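Local coordinates for molybdate-binding protein MolA (Haemophilus influenzae, PDB 3PSH) that binds molybdate and tungstate, but not sulfate or phosphate, in the periplasm and serves the MolBC ABC transporter in low-affinity molybdate import, at residues D138-K141 / Q142-L146. Numbering follows the deposited sequence.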
# COMPACT_ATOMS: atom_id res chain seq x y z
N ASP A 138 -8.45 7.48 8.00
CA ASP A 138 -8.88 8.76 7.48
C ASP A 138 -8.01 9.19 6.28
O ASP A 138 -8.48 9.81 5.36
CB ASP A 138 -8.73 9.81 8.56
CG ASP A 138 -9.81 9.69 9.68
OD1 ASP A 138 -10.75 8.87 9.49
OD2 ASP A 138 -9.66 10.44 10.70
N GLY A 139 -6.79 8.73 6.25
CA GLY A 139 -5.81 9.20 5.22
C GLY A 139 -6.08 8.45 3.91
O GLY A 139 -5.92 9.07 2.81
N LEU A 140 -6.55 7.18 3.99
CA LEU A 140 -6.82 6.41 2.81
C LEU A 140 -8.05 7.01 2.21
O LEU A 140 -8.09 7.30 1.03
CB LEU A 140 -7.11 4.93 3.21
CG LEU A 140 -7.50 4.07 2.01
CD1 LEU A 140 -6.51 4.04 0.88
CD2 LEU A 140 -7.63 2.63 2.58
N LYS A 141 -9.06 7.29 3.04
CA LYS A 141 -10.29 7.88 2.53
C LYS A 141 -9.97 9.28 1.91
O LYS A 141 -10.50 9.59 0.82
CB LYS A 141 -11.34 8.12 3.68
CG LYS A 141 -12.58 8.85 3.29
CD LYS A 141 -13.46 8.92 4.55
CE LYS A 141 -14.54 9.99 4.51
NZ LYS A 141 -15.31 10.23 3.31
N GLN A 142 -9.23 10.10 2.63
CA GLN A 142 -8.91 11.52 2.15
C GLN A 142 -8.08 11.44 0.84
O GLN A 142 -8.27 12.19 -0.14
CB GLN A 142 -8.18 12.28 3.23
CG GLN A 142 -7.56 13.56 2.80
CD GLN A 142 -6.74 14.17 3.89
OE1 GLN A 142 -5.59 13.86 4.01
NE2 GLN A 142 -7.31 15.17 4.64
N GLY A 143 -7.13 10.46 0.82
CA GLY A 143 -6.32 10.28 -0.37
C GLY A 143 -7.04 9.84 -1.61
O GLY A 143 -6.82 10.32 -2.71
N ILE A 144 -7.85 8.79 -1.42
CA ILE A 144 -8.67 8.33 -2.53
C ILE A 144 -9.56 9.52 -3.01
O ILE A 144 -9.71 9.72 -4.25
CB ILE A 144 -9.53 7.05 -2.14
CG1 ILE A 144 -8.62 5.82 -1.94
CG2 ILE A 144 -10.53 6.75 -3.31
CD1 ILE A 144 -9.48 4.60 -1.44
N GLU A 145 -10.16 10.17 -2.02
CA GLU A 145 -11.03 11.35 -2.43
C GLU A 145 -10.30 12.36 -3.24
O GLU A 145 -10.86 12.91 -4.27
CB GLU A 145 -11.81 11.95 -1.27
CG GLU A 145 -12.79 10.92 -0.64
CD GLU A 145 -13.30 11.36 0.73
OE1 GLU A 145 -12.71 12.29 1.31
OE2 GLU A 145 -14.23 10.72 1.22
N LEU A 146 -9.08 12.64 -2.83
CA LEU A 146 -8.22 13.71 -3.53
C LEU A 146 -7.84 13.24 -4.94
O LEU A 146 -7.98 13.98 -5.88
CB LEU A 146 -6.99 14.06 -2.69
CG LEU A 146 -5.92 14.92 -3.42
CD1 LEU A 146 -6.60 16.36 -3.70
CD2 LEU A 146 -4.69 15.14 -2.38
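L140 and I144 sit one turn apart on the buried face of a single helix, their side chains running alongside each other in a common direction. The touch is between methyl ends: L140 CD1 comes to 3.8 Å from I144 CD1. CG1 of I144 also rests against the backbone, 3.4 Å from L140 O. That same carbonyl accepts the amide of its partner, I144 N to L140 O, with an almost straight N-H...O angle of 173°. The neighbouring i to i+4 bond from G143 N to G139 O is 2.7 Å long. With no side chain at either glycine, this part of the helix surface is bare backbone, and G139 O takes a second hydrogen bond from Q7 NE2, whose amide also reaches Q142 OE1.

The outer face is more open to solvent: K141 is exposed and E145 partly so. Here K141 and E145 form an i to i+4 salt bridge, NZ to OE2, modelled at 2.4 Å; so short a separation makes the exact position of the two ends doubtful. K141 runs extended as far as CE and then turns at its last torsion (chi4 42°), which brings the ammonium round to the carboxylate. E145 leans back over the preceding turn, its CG only 3.0 Å from K141 O. The end of D138 leads away from the following turn, and its OD2 makes a salt bridge with K134.

All this belongs to helix 132-151, in a periplasmic binding protein whose two parallel sheets flank the molybdate site. The side chain of L140 lies about 10 Å from the bound molybdate and packs on P281, P283 and L286, the last two on helix 283-297; I144 touches P283 and, on helix 154-165, L160 and V161, while L146 touches V110 and I112 of strand 109-112.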